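Long-range contacts in transcriptional regulator (Enterococcus faecalis, PDB 3QFI), which is of unknown function but is probably a transcriptional regulator of the LytR-CpsA-Psr family, built round a mixed beta sheet packed between helices: residues A[22-27]-A[105-110]; A[49-54]-A[260-265]; A[55-60]-A[222-227]; A[124-129]-A[177-182]; A[183-188]-A[215-220]. All coordinates share one frame; numbering follows the deposited sequence.

Contact 1: A[22-27]-A[105-110]; sequences FSVLLM and HYVSIN
Strands 22-28 and 105-109 run side by side in the same direction, and five backbone hydrogen bonds lace them together. Leu25 is gripped through both its polar backbone atoms: its N donates to His105 O at 2.9 Å, and its O accepts from Val107 N almost along the C=O axis. Met27 repeats the pattern, its N reaching Val107 O at 2.8 Å and its O taking Ile109 N at 3.0 Å. This is a parallel ladder in the mixed sheet of the LytR-CpsA-Psr fold, with 204-206 on one flank and 44-51 on the other, and its side chains alternate between two faces. The tight part is made by buried Leu25, Met27 and Ser108, roofed by Val95, Ala91 and Tyr83 of helix 80-98. Unbranched Met27 bends at chi3 (-66°), bringing CE beside Ser108 OG, whereas the Tyr106 ring, on the same face, leads away from strand 22-28. Looser is the face of Val24, Leu26, His105 and Val107, all partly exposed, where beta-branched valines suit the extended chain. There the edge of the His105 imidazole faces the Phe22 ring, offset, planes at 81°, beside the longest of the five bonds, His105 N to Ser23 O at 3.2 Å.

Contact 2: A[49-54]-A[260-265]; sequences TINPKE and RKQLGL
A Schellman motif ends helix 249-262 where it meets the end of strand 44-51, and the residue at the centre of the meeting is Gln262, the last of the helix. Its aliphatic part lies across Thr49: CB and CG each come to 3.7 Å from Thr49 OG1, the two side chains crossing at about a right angle. A turn at chi2 (-51°) folds the Gln262 chain so that its amide end lies near both Asn51 and Glu54. Asn51, its CG anti to the backbone N, lays CB and CG against the carbonyl Gln262 O, with CB at 3.2 Å. Leu263 adds an apolar touch, its CD2 4.1 Å from Thr49 CG2; small, branched threonine can thus meet both the glutamine stem and the leucine. Further out, Glu54 forms a salt bridge with Lys56, and Thr58 of the next strand also touches Gln262. The helix end itself is set by Gly264, whose positive phi of 61° is easily adopted without a side chain. It lets Gly264 N bond to Lys261 O at 2.9 Å, while Leu265 N closes the outer turn on Arg260 O at 2.8 Å.

Contact 3: A[55-60]-A[222-227]; sequences NKSTMI and SAFKTI
Ser57 N is gripped by one hydrogen bond, given to Thr226 O at 3.0 Å, nearly along the C=O axis and with an N-H...O angle of 154°. The hydroxyl Ser57 OG has a single bond of its own across the contact, donated to Ala223 O at 3.2 Å from above the carbonyl plane, and the Ser57 backbone also bonds with Asp228. Serine suits the place because its short side chain, with OG anti to the carbonyl carbon, can reach back to the 3-10 turn at 222-223, which Lys225 N tightens by bonding to Ser222 O. The Phe224 ring lies against the same hydroxyl, its CE2 3.6 Å from Ser57 OG. Apolar packing continues along the strand: Ile227 CD1 sits 4.0 Å from Ser57 CB, and Ile227 CG2 meets Met59 SD at 3.8 Å. The Lys56 side chain heads away overall, though its CB and CG still lie against Thr226 O; it then bends at chi3 and chi4, and its ammonium pairs with Glu54. Helix 166-184 packs on Met59 and Phe224. Asn55 and Lys56 both face Asn51 in a G1 beta bulge, after which strand 56-62 pairs in parallel with strand 227-230, one of the two outermost strands of the mixed sheet.

Contact 4: A[124-129]-A[177-182]; sequences IEVDNT and VEKIVR
Helix 166-184 packs against the two-stranded antiparallel sheet through strand 124-128, the segments running roughly antiparallel at 148° with their axes 8.4 Å apart. Lys179 and Ile124 bury the most surface here, and Ile180 comes next. Ile124 points at the helix, and its CB lies 3.9 Å from Lys179 CB. Its CG1 occupies the crowded position between backbone N and carbonyl carbon (chi1 60°), which lets both branches work: CG2 meets Ile180 CD1 at 3.6 Å, while CD1 also touches Lys179 CB. Branched Ile124 can thus meet Lys179 and Ile180 at once, while Ile180 reaches it with the tip CD1. Lys179 acts mainly through its methylenes. Bent at chi2 (-51°) and again at chi4, the chain runs alongside the strand and passes Val126 CG1, 4.3 Å from Lys179 CG. Its ammonium makes a long, weak ion pair with Glu175. Strand 145-147 pairs with strand 124-128 through backbone bonds from Ile124 and Val126. Near the end of the lysine chain, Lys179 CE rests 3.6 Å from the carbonyl Glu125 O.

Contact 5: A[183-188]-A[215-220]; sequences KVMSFD and DIQSKY
Apolar contact is carried by Met185, the first residue beyond helix 166-184. Its chain bends at chi2 (-75°) and chi3 (-79°), so that the thioether reaches over to the end of helix 210-216. There CE lies 3.8 Å from Ile216 CG2 and 3.5 Å from Ile216 O, while SD rests on Gln217 CG at 3.6 Å. A flexible, unbranched methionine can follow such a bent path, and its methyl also touches the Phe224 ring. Among polar groups, Gln217 extends beyond CG toward the other helix end and sets NE2 2.7 Å from Val184 O, with Val184 CG1 alongside at 3.8 Å. Hydrogen bonding within the first segment finishes its helix: Lys183 O accepts from both Ser186 N, at 2.8 Å, and Ser186 OG, the latter lying in the carbonyl plane on a lone pair. Tyr220 stands farther off, its hydroxyl bonded to Glu20 O and its ring edge-to-face with Phe22. The contact thus joins the C-terminal ends of helices 166-184 and 210-216, with Phe224 and strand 22-28 next to them.

How the contacts relate
Contacts 1, 2 and 3 all reach the mixed sheet: strand 22-28 of contact 1 neighbours strand 44-51 of contact 2, which neighbours strand 56-62 of contact 3. Contact 1 lies nearest the chain centre, about 8 Å away between centres, and rests on a regular backbone ladder. Contact 3, toward the opposite edge of the sheet, mixes one such bridge with a side-chain hydroxyl bond, whereas contact 2 is side-chain packing against a helix end. Contacts 4 and 5 share helix 166-184. Contacts 2 and 4 are buried, the latter largely aliphatic; contacts 1, 3 and 5 are partly buried, contact 5 being the most peripheral, about 20 Å out. Arg182 links contact 4 to contact 3 through Lys225 O.

Contact 1: A[22-27]-A[105-110]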
# COMPACT_ATOMS: atom_id res chain seq x y z
N PHE A 22 13.17 -6.58 -3.35
CA PHE A 22 12.40 -5.86 -4.34
C PHE A 22 11.19 -5.20 -3.69
O PHE A 22 10.88 -5.46 -2.52
CB PHE A 22 12.00 -6.80 -5.48
CG PHE A 22 10.96 -7.78 -5.09
CD1 PHE A 22 9.61 -7.47 -5.24
CD2 PHE A 22 11.31 -9.00 -4.54
CE1 PHE A 22 8.62 -8.37 -4.84
CE2 PHE A 22 10.33 -9.91 -4.14
CZ PHE A 22 8.98 -9.59 -4.30
N SER A 23 10.52 -4.35 -4.45
CA SER A 23 9.38 -3.62 -3.91
C SER A 23 8.17 -3.73 -4.81
O SER A 23 8.29 -3.99 -6.01
CB SER A 23 9.75 -2.15 -3.77
OG SER A 23 9.64 -1.52 -5.03
N VAL A 24 7.00 -3.50 -4.24
CA VAL A 24 5.80 -3.60 -5.05
C VAL A 24 4.69 -2.70 -4.53
O VAL A 24 4.50 -2.54 -3.32
CB VAL A 24 5.33 -5.06 -5.11
CG1 VAL A 24 5.61 -5.75 -3.79
CG2 VAL A 24 3.84 -5.12 -5.43
N LEU A 25 3.98 -2.08 -5.47
CA LEU A 25 2.87 -1.20 -5.14
C LEU A 25 1.57 -1.98 -5.33
O LEU A 25 1.30 -2.49 -6.41
CB LEU A 25 2.87 0.02 -6.07
CG LEU A 25 1.75 1.03 -5.80
CD1 LEU A 25 2.16 1.89 -4.61
CD2 LEU A 25 1.48 1.91 -7.01
N LEU A 26 0.79 -2.06 -4.26
CA LEU A 26 -0.48 -2.75 -4.31
C LEU A 26 -1.55 -1.67 -4.37
O LEU A 26 -1.54 -0.75 -3.54
CB LEU A 26 -0.71 -3.60 -3.06
CG LEU A 26 0.46 -4.44 -2.54
CD1 LEU A 26 -0.00 -5.29 -1.35
CD2 LEU A 26 0.98 -5.32 -3.63
N MET A 27 -2.46 -1.78 -5.34
CA MET A 27 -3.55 -0.80 -5.46
C MET A 27 -4.90 -1.50 -5.45
O MET A 27 -5.06 -2.56 -6.03
CB MET A 27 -3.43 0.02 -6.75
CG MET A 27 -2.07 0.67 -6.99
SD MET A 27 -2.15 1.90 -8.32
CE MET A 27 -2.52 0.86 -9.75
N HIS A 105 7.54 -3.72 -9.08
CA HIS A 105 6.33 -4.37 -9.52
C HIS A 105 5.08 -3.69 -8.96
O HIS A 105 5.14 -2.98 -7.95
CB HIS A 105 6.34 -5.83 -9.05
CG HIS A 105 7.46 -6.63 -9.63
ND1 HIS A 105 7.51 -6.97 -10.97
CD2 HIS A 105 8.54 -7.20 -9.05
CE1 HIS A 105 8.59 -7.72 -11.18
NE2 HIS A 105 9.23 -7.87 -10.04
N TYR A 106 3.95 -3.92 -9.62
CA TYR A 106 2.70 -3.34 -9.17
C TYR A 106 1.59 -4.38 -9.32
O TYR A 106 1.75 -5.38 -10.03
CB TYR A 106 2.34 -2.12 -9.99
CG TYR A 106 1.72 -2.44 -11.33
CD1 TYR A 106 2.51 -2.76 -12.44
CD2 TYR A 106 0.34 -2.46 -11.48
CE1 TYR A 106 1.91 -3.08 -13.68
CE2 TYR A 106 -0.26 -2.78 -12.69
CZ TYR A 106 0.52 -3.09 -13.78
OH TYR A 106 -0.11 -3.40 -14.97
N VAL A 107 0.48 -4.13 -8.64
CA VAL A 107 -0.69 -4.99 -8.73
C VAL A 107 -1.95 -4.17 -8.50
O VAL A 107 -2.03 -3.38 -7.57
CB VAL A 107 -0.63 -6.17 -7.70
CG1 VAL A 107 -0.28 -5.65 -6.35
CG2 VAL A 107 -1.98 -6.90 -7.64
N SER A 108 -2.92 -4.33 -9.41
CA SER A 108 -4.21 -3.64 -9.34
C SER A 108 -5.25 -4.71 -9.10
O SER A 108 -5.36 -5.67 -9.88
CB SER A 108 -4.55 -2.95 -10.66
OG SER A 108 -3.80 -1.78 -10.87
N ILE A 109 -6.03 -4.54 -8.03
CA ILE A 109 -7.07 -5.50 -7.67
C ILE A 109 -8.41 -4.78 -7.53
O ILE A 109 -8.48 -3.71 -6.91
CB ILE A 109 -6.75 -6.19 -6.33
CG1 ILE A 109 -5.23 -6.34 -6.18
CG2 ILE A 109 -7.47 -7.55 -6.25
CD1 ILE A 109 -4.76 -6.97 -4.86
N ASN A 110 -9.46 -5.37 -8.10
CA ASN A 110 -10.83 -4.85 -8.03
C ASN A 110 -11.42 -5.28 -6.70
O ASN A 110 -10.81 -6.06 -5.97
CB ASN A 110 -11.72 -5.48 -9.11
CG ASN A 110 -11.48 -4.91 -10.47
OD1 ASN A 110 -12.07 -5.37 -11.46
ND2 ASN A 110 -10.63 -3.88 -10.55

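Contact 2: A[49-54]-A[260-265]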
# COMPACT_ATOMS: atom_id res chain seq x y z
N THR A 49 7.96 -3.63 0.83
CA THR A 49 9.35 -3.91 0.48
C THR A 49 9.71 -5.30 1.00
O THR A 49 9.54 -5.60 2.19
CB THR A 49 10.36 -2.88 1.06
OG1 THR A 49 10.18 -2.75 2.48
CG2 THR A 49 10.18 -1.53 0.38
N ILE A 50 10.17 -6.15 0.10
CA ILE A 50 10.55 -7.51 0.44
C ILE A 50 12.07 -7.53 0.55
O ILE A 50 12.78 -7.34 -0.44
CB ILE A 50 10.07 -8.49 -0.66
CG1 ILE A 50 8.61 -8.18 -1.03
CG2 ILE A 50 10.17 -9.95 -0.19
CD1 ILE A 50 7.65 -8.29 0.13
N ASN A 51 12.57 -7.73 1.77
CA ASN A 51 14.01 -7.78 2.02
C ASN A 51 14.38 -9.04 2.78
O ASN A 51 14.39 -9.06 4.00
CB ASN A 51 14.48 -6.57 2.81
CG ASN A 51 15.99 -6.59 3.06
OD1 ASN A 51 16.79 -6.63 2.11
ND2 ASN A 51 16.38 -6.58 4.33
N PRO A 52 14.69 -10.12 2.05
CA PRO A 52 15.06 -11.38 2.69
C PRO A 52 16.38 -11.30 3.45
O PRO A 52 16.60 -12.06 4.38
CB PRO A 52 15.12 -12.36 1.52
CG PRO A 52 15.56 -11.48 0.38
CD PRO A 52 14.72 -10.23 0.58
N LYS A 53 17.25 -10.37 3.07
CA LYS A 53 18.53 -10.23 3.75
C LYS A 53 18.34 -9.83 5.21
O LYS A 53 19.28 -9.89 6.00
CB LYS A 53 19.40 -9.19 3.03
CG LYS A 53 19.61 -9.48 1.53
CD LYS A 53 20.24 -8.29 0.81
CE LYS A 53 20.47 -8.59 -0.67
NZ LYS A 53 21.11 -7.45 -1.38
N GLU A 54 17.14 -9.43 5.57
CA GLU A 54 16.88 -9.05 6.95
C GLU A 54 15.59 -9.70 7.41
O GLU A 54 15.01 -9.31 8.42
CB GLU A 54 16.79 -7.53 7.07
CG GLU A 54 16.91 -7.01 8.48
CD GLU A 54 16.89 -5.51 8.52
OE1 GLU A 54 15.88 -4.91 8.09
OE2 GLU A 54 17.90 -4.92 8.98
N ARG A 260 14.63 2.90 1.33
CA ARG A 260 15.80 2.75 0.48
C ARG A 260 16.76 1.68 1.05
O ARG A 260 17.31 0.89 0.28
CB ARG A 260 16.53 4.09 0.34
CG ARG A 260 15.83 5.11 -0.54
CD ARG A 260 16.69 6.37 -0.67
NE ARG A 260 17.83 6.14 -1.54
CZ ARG A 260 17.71 5.93 -2.84
NH1 ARG A 260 16.50 5.92 -3.40
NH2 ARG A 260 18.79 5.68 -3.58
N LYS A 261 16.96 1.64 2.36
CA LYS A 261 17.88 0.62 2.90
C LYS A 261 17.26 -0.78 2.83
O LYS A 261 17.98 -1.78 2.65
CB LYS A 261 18.30 0.95 4.35
CG LYS A 261 19.27 2.14 4.46
CD LYS A 261 19.74 2.35 5.90
CE LYS A 261 20.71 3.54 6.03
NZ LYS A 261 21.30 3.64 7.41
N GLN A 262 15.95 -0.86 2.96
CA GLN A 262 15.23 -2.12 2.85
C GLN A 262 15.55 -2.74 1.48
O GLN A 262 15.55 -3.96 1.32
CB GLN A 262 13.72 -1.89 2.95
CG GLN A 262 13.20 -1.75 4.36
CD GLN A 262 13.66 -2.90 5.24
OE1 GLN A 262 14.67 -2.79 5.94
NE2 GLN A 262 12.95 -4.02 5.17
N LEU A 263 15.80 -1.88 0.50
CA LEU A 263 16.09 -2.31 -0.86
C LEU A 263 17.57 -2.35 -1.19
O LEU A 263 17.96 -2.27 -2.36
CB LEU A 263 15.36 -1.41 -1.85
CG LEU A 263 13.83 -1.39 -1.72
CD1 LEU A 263 13.28 -0.28 -2.59
CD2 LEU A 263 13.24 -2.75 -2.11
N GLY A 264 18.40 -2.46 -0.16
CA GLY A 264 19.84 -2.51 -0.36
C GLY A 264 20.37 -1.26 -1.02
O GLY A 264 21.40 -1.29 -1.70
N LEU A 265 19.67 -0.14 -0.84
CA LEU A 265 20.10 1.13 -1.43
C LEU A 265 20.74 1.99 -0.36
O LEU A 265 20.55 1.75 0.83
CB LEU A 265 18.92 1.87 -2.05
CG LEU A 265 18.24 1.14 -3.21
CD1 LEU A 265 17.00 1.91 -3.64
CD2 LEU A 265 19.22 1.00 -4.38

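Contact 3: A[55-60]-A[222-227]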
# COMPACT_ATOMS: atom_id res chain seq x y z
N ASN A 55 15.16 -10.69 6.64
CA ASN A 55 13.95 -11.44 6.93
C ASN A 55 12.80 -10.55 7.35
O ASN A 55 12.28 -10.70 8.46
CB ASN A 55 14.24 -12.46 8.04
CG ASN A 55 15.39 -13.38 7.69
OD1 ASN A 55 15.36 -14.09 6.69
ND2 ASN A 55 16.42 -13.36 8.52
N LYS A 56 12.39 -9.63 6.48
CA LYS A 56 11.30 -8.71 6.82
C LYS A 56 10.67 -8.01 5.60
O LYS A 56 11.30 -7.90 4.54
CB LYS A 56 11.81 -7.67 7.83
CG LYS A 56 10.75 -6.75 8.41
CD LYS A 56 11.19 -6.05 9.72
CE LYS A 56 12.08 -4.83 9.49
NZ LYS A 56 13.30 -5.15 8.72
N SER A 57 9.43 -7.56 5.76
CA SER A 57 8.70 -6.83 4.73
C SER A 57 8.06 -5.64 5.40
O SER A 57 7.51 -5.75 6.49
CB SER A 57 7.60 -7.68 4.07
OG SER A 57 8.15 -8.62 3.17
N THR A 58 8.12 -4.50 4.73
CA THR A 58 7.60 -3.26 5.26
C THR A 58 6.47 -2.73 4.38
O THR A 58 6.68 -2.42 3.19
CB THR A 58 8.71 -2.21 5.32
OG1 THR A 58 9.91 -2.84 5.80
CG2 THR A 58 8.35 -1.08 6.24
N MET A 59 5.28 -2.65 4.97
CA MET A 59 4.09 -2.15 4.29
C MET A 59 4.06 -0.65 4.50
O MET A 59 4.57 -0.14 5.49
CB MET A 59 2.83 -2.78 4.90
CG MET A 59 2.74 -4.29 4.73
SD MET A 59 1.25 -4.96 5.55
CE MET A 59 0.37 -5.63 4.15
N ILE A 60 3.46 0.05 3.56
CA ILE A 60 3.41 1.49 3.63
C ILE A 60 2.11 1.99 3.02
O ILE A 60 1.91 1.89 1.81
CB ILE A 60 4.63 2.12 2.88
CG1 ILE A 60 5.50 2.92 3.84
CG2 ILE A 60 4.17 3.04 1.78
CD1 ILE A 60 4.83 4.16 4.39
N SER A 222 11.25 -16.53 4.00
CA SER A 222 11.83 -15.96 5.20
C SER A 222 11.53 -14.47 5.28
O SER A 222 11.33 -13.92 6.38
CB SER A 222 13.34 -16.17 5.19
OG SER A 222 13.96 -15.36 4.21
N ALA A 223 11.52 -13.83 4.12
CA ALA A 223 11.26 -12.39 4.04
C ALA A 223 9.91 -11.99 4.63
O ALA A 223 9.68 -10.83 4.96
CB ALA A 223 11.34 -11.94 2.58
N PHE A 224 9.01 -12.97 4.76
CA PHE A 224 7.69 -12.70 5.33
C PHE A 224 7.59 -13.19 6.78
O PHE A 224 6.49 -13.26 7.34
CB PHE A 224 6.59 -13.34 4.47
CG PHE A 224 6.51 -12.76 3.09
CD1 PHE A 224 7.15 -13.37 2.02
CD2 PHE A 224 5.88 -11.54 2.88
CE1 PHE A 224 7.18 -12.78 0.76
CE2 PHE A 224 5.89 -10.93 1.62
CZ PHE A 224 6.55 -11.55 0.56
N LYS A 225 8.73 -13.53 7.38
CA LYS A 225 8.72 -13.98 8.76
C LYS A 225 8.24 -12.86 9.66
O LYS A 225 7.70 -13.11 10.74
CB LYS A 225 10.13 -14.42 9.21
CG LYS A 225 10.54 -15.82 8.75
CD LYS A 225 11.89 -16.22 9.33
CE LYS A 225 12.25 -17.67 9.01
NZ LYS A 225 13.50 -18.13 9.71
N THR A 226 8.44 -11.63 9.22
CA THR A 226 8.04 -10.47 9.99
C THR A 226 7.61 -9.36 9.04
O THR A 226 8.39 -8.91 8.21
CB THR A 226 9.22 -9.94 10.84
OG1 THR A 226 9.88 -11.04 11.48
CG2 THR A 226 8.72 -8.96 11.90
N ILE A 227 6.36 -8.94 9.17
CA ILE A 227 5.81 -7.88 8.34
C ILE A 227 5.69 -6.60 9.16
O ILE A 227 4.78 -6.46 9.97
CB ILE A 227 4.40 -8.27 7.83
CG1 ILE A 227 4.39 -9.74 7.38
CG2 ILE A 227 3.99 -7.34 6.70
CD1 ILE A 227 5.37 -10.09 6.30

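Contact 4: A[124-129]-A[177-182]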
# COMPACT_ATOMS: atom_id res chain seq x y z
N ILE A 124 -9.67 -15.24 6.25
CA ILE A 124 -8.58 -14.78 7.11
C ILE A 124 -9.10 -14.33 8.45
O ILE A 124 -10.20 -13.79 8.56
CB ILE A 124 -7.82 -13.61 6.46
CG1 ILE A 124 -8.78 -12.43 6.24
CG2 ILE A 124 -7.20 -14.05 5.14
CD1 ILE A 124 -8.10 -11.20 5.66
N GLU A 125 -8.30 -14.54 9.49
CA GLU A 125 -8.68 -14.12 10.83
C GLU A 125 -8.04 -12.80 11.24
O GLU A 125 -6.84 -12.59 11.08
CB GLU A 125 -8.35 -15.20 11.86
CG GLU A 125 -9.45 -16.27 11.97
CD GLU A 125 -9.52 -16.92 13.34
OE1 GLU A 125 -8.56 -17.62 13.73
OE2 GLU A 125 -10.54 -16.73 14.03
N VAL A 126 -8.88 -11.90 11.76
CA VAL A 126 -8.42 -10.59 12.22
C VAL A 126 -9.05 -10.30 13.57
O VAL A 126 -9.96 -11.01 14.01
CB VAL A 126 -8.82 -9.45 11.25
CG1 VAL A 126 -8.30 -9.75 9.86
CG2 VAL A 126 -10.32 -9.27 11.25
N ASP A 127 -8.57 -9.24 14.22
CA ASP A 127 -9.10 -8.82 15.51
C ASP A 127 -9.83 -7.48 15.35
O ASP A 127 -9.21 -6.42 15.34
CB ASP A 127 -7.97 -8.66 16.53
CG ASP A 127 -8.49 -8.46 17.94
OD1 ASP A 127 -9.36 -7.59 18.14
OD2 ASP A 127 -8.03 -9.19 18.85
N ASN A 128 -11.15 -7.55 15.21
CA ASN A 128 -11.97 -6.35 15.04
C ASN A 128 -12.07 -5.60 16.36
O ASN A 128 -12.86 -5.98 17.23
CB ASN A 128 -13.37 -6.73 14.56
CG ASN A 128 -14.24 -5.53 14.27
OD1 ASN A 128 -15.42 -5.66 13.98
ND2 ASN A 128 -13.65 -4.34 14.34
N THR A 129 -11.27 -4.54 16.52
CA THR A 129 -11.27 -3.74 17.74
C THR A 129 -12.38 -2.69 17.74
O THR A 129 -12.52 -1.91 18.68
CB THR A 129 -9.93 -3.00 17.95
OG1 THR A 129 -10.05 -2.11 19.06
CG2 THR A 129 -9.57 -2.20 16.71
N VAL A 177 -4.24 -7.25 4.08
CA VAL A 177 -3.21 -7.66 3.14
C VAL A 177 -2.12 -8.48 3.83
O VAL A 177 -1.52 -9.36 3.22
CB VAL A 177 -2.54 -6.44 2.45
CG1 VAL A 177 -1.33 -6.88 1.63
CG2 VAL A 177 -3.56 -5.73 1.56
N GLU A 178 -1.86 -8.18 5.10
CA GLU A 178 -0.83 -8.92 5.82
C GLU A 178 -1.26 -10.37 6.03
O GLU A 178 -0.46 -11.30 5.87
CB GLU A 178 -0.56 -8.28 7.17
CG GLU A 178 0.61 -8.90 7.90
CD GLU A 178 0.65 -8.49 9.35
OE1 GLU A 178 0.42 -7.29 9.66
OE2 GLU A 178 0.92 -9.38 10.20
N LYS A 179 -2.53 -10.54 6.39
CA LYS A 179 -3.07 -11.87 6.62
C LYS A 179 -3.16 -12.64 5.31
O LYS A 179 -2.88 -13.84 5.28
CB LYS A 179 -4.45 -11.76 7.27
CG LYS A 179 -4.40 -11.19 8.67
CD LYS A 179 -3.38 -11.93 9.53
CE LYS A 179 -3.44 -11.51 11.00
NZ LYS A 179 -3.38 -10.03 11.19
N ILE A 180 -3.53 -11.95 4.24
CA ILE A 180 -3.63 -12.58 2.93
C ILE A 180 -2.26 -13.11 2.53
O ILE A 180 -2.06 -14.32 2.39
CB ILE A 180 -4.12 -11.57 1.85
CG1 ILE A 180 -5.55 -11.14 2.15
CG2 ILE A 180 -4.09 -12.22 0.47
CD1 ILE A 180 -6.55 -12.27 2.09
N VAL A 181 -1.32 -12.20 2.36
CA VAL A 181 0.03 -12.56 1.99
C VAL A 181 0.56 -13.69 2.84
O VAL A 181 1.20 -14.62 2.33
CB VAL A 181 0.96 -11.37 2.15
CG1 VAL A 181 2.40 -11.81 1.98
CG2 VAL A 181 0.58 -10.31 1.13
N ARG A 182 0.30 -13.60 4.14
CA ARG A 182 0.76 -14.62 5.07
C ARG A 182 0.21 -15.99 4.68
O ARG A 182 0.93 -16.98 4.68
CB ARG A 182 0.30 -14.24 6.48
CG ARG A 182 1.14 -14.85 7.57
CD ARG A 182 2.19 -13.88 8.09
NE ARG A 182 3.18 -14.57 8.91
CZ ARG A 182 4.13 -13.96 9.62
NH1 ARG A 182 4.99 -14.68 10.34
NH2 ARG A 182 4.20 -12.63 9.62

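Contact 5: A[183-188]-A[215-220]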
# COMPACT_ATOMS: atom_id res chain seq x y z
N LYS A 183 -1.08 -16.02 4.34
CA LYS A 183 -1.77 -17.25 3.94
C LYS A 183 -1.28 -17.72 2.56
O LYS A 183 -0.91 -18.88 2.39
CB LYS A 183 -3.27 -16.99 3.88
CG LYS A 183 -4.13 -18.23 3.77
CD LYS A 183 -4.19 -18.98 5.08
CE LYS A 183 -4.58 -18.06 6.23
NZ LYS A 183 -5.87 -17.37 5.96
N VAL A 184 -1.30 -16.82 1.58
CA VAL A 184 -0.86 -17.17 0.24
C VAL A 184 0.55 -17.75 0.25
O VAL A 184 0.92 -18.50 -0.66
CB VAL A 184 -0.87 -15.94 -0.72
CG1 VAL A 184 -0.51 -16.39 -2.13
CG2 VAL A 184 -2.24 -15.27 -0.73
N MET A 185 1.33 -17.41 1.27
CA MET A 185 2.70 -17.91 1.38
C MET A 185 2.85 -18.97 2.47
O MET A 185 3.96 -19.41 2.78
CB MET A 185 3.66 -16.76 1.71
CG MET A 185 3.69 -15.61 0.70
SD MET A 185 4.55 -15.99 -0.82
CE MET A 185 6.22 -15.79 -0.29
N SER A 186 1.73 -19.39 3.07
CA SER A 186 1.77 -20.39 4.13
C SER A 186 1.82 -21.82 3.61
O SER A 186 1.24 -22.72 4.21
CB SER A 186 0.56 -20.23 5.05
OG SER A 186 -0.61 -20.71 4.42
N PHE A 187 2.50 -22.03 2.48
CA PHE A 187 2.60 -23.37 1.91
C PHE A 187 1.23 -23.91 1.52
O PHE A 187 0.45 -24.32 2.37
CB PHE A 187 3.27 -24.30 2.92
CG PHE A 187 3.39 -25.73 2.45
CD1 PHE A 187 2.36 -26.64 2.67
CD2 PHE A 187 4.55 -26.16 1.81
CE1 PHE A 187 2.49 -27.97 2.26
CE2 PHE A 187 4.69 -27.49 1.40
CZ PHE A 187 3.65 -28.39 1.62
N ASP A 188 0.95 -23.90 0.21
CA ASP A 188 -0.32 -24.38 -0.32
C ASP A 188 -0.10 -25.34 -1.48
O ASP A 188 -0.65 -25.16 -2.57
CB ASP A 188 -1.17 -23.20 -0.83
CG ASP A 188 -1.45 -22.18 0.25
OD1 ASP A 188 -2.12 -22.53 1.25
OD2 ASP A 188 -0.99 -21.02 0.09
N ASP A 215 9.07 -18.12 -7.80
CA ASP A 215 10.39 -17.74 -7.29
C ASP A 215 10.26 -17.14 -5.89
O ASP A 215 11.14 -17.29 -5.05
CB ASP A 215 11.06 -16.71 -8.20
CG ASP A 215 11.80 -17.34 -9.36
OD1 ASP A 215 12.43 -16.58 -10.13
OD2 ASP A 215 11.77 -18.58 -9.50
N ILE A 216 9.14 -16.45 -5.66
CA ILE A 216 8.88 -15.82 -4.38
C ILE A 216 8.48 -16.86 -3.34
O ILE A 216 8.97 -16.83 -2.21
CB ILE A 216 7.74 -14.78 -4.47
CG1 ILE A 216 7.93 -13.88 -5.70
CG2 ILE A 216 7.70 -13.94 -3.20
CD1 ILE A 216 9.23 -13.12 -5.74
N GLN A 217 7.60 -17.78 -3.72
CA GLN A 217 7.12 -18.84 -2.82
C GLN A 217 8.13 -19.97 -2.62
O GLN A 217 7.76 -21.13 -2.47
CB GLN A 217 5.78 -19.43 -3.34
CG GLN A 217 4.61 -18.43 -3.47
CD GLN A 217 3.27 -19.10 -3.83
OE1 GLN A 217 3.16 -19.84 -4.82
NE2 GLN A 217 2.23 -18.83 -3.04
N SER A 218 9.42 -19.64 -2.62
CA SER A 218 10.46 -20.65 -2.45
C SER A 218 11.79 -20.01 -2.13
O SER A 218 12.78 -20.70 -1.88
CB SER A 218 10.61 -21.48 -3.72
OG SER A 218 11.02 -20.66 -4.80
N LYS A 219 11.83 -18.69 -2.14
CA LYS A 219 13.07 -17.99 -1.90
C LYS A 219 12.93 -16.74 -1.05
O LYS A 219 13.93 -16.15 -0.64
CB LYS A 219 13.69 -17.64 -3.24
CG LYS A 219 14.14 -18.84 -4.03
CD LYS A 219 14.29 -18.52 -5.51
CE LYS A 219 14.96 -17.17 -5.71
NZ LYS A 219 16.29 -17.15 -5.03
N TYR A 220 11.69 -16.36 -0.79
CA TYR A 220 11.38 -15.17 -0.02
C TYR A 220 10.48 -15.50 1.16
O TYR A 220 9.94 -14.61 1.80
CB TYR A 220 10.70 -14.13 -0.91
CG TYR A 220 11.61 -13.47 -1.91
CD1 TYR A 220 12.01 -14.13 -3.08
CD2 TYR A 220 12.11 -12.18 -1.68
CE1 TYR A 220 12.88 -13.52 -4.00
CE2 TYR A 220 12.98 -11.57 -2.58
CZ TYR A 220 13.36 -12.25 -3.74
OH TYR A 220 14.22 -11.65 -4.64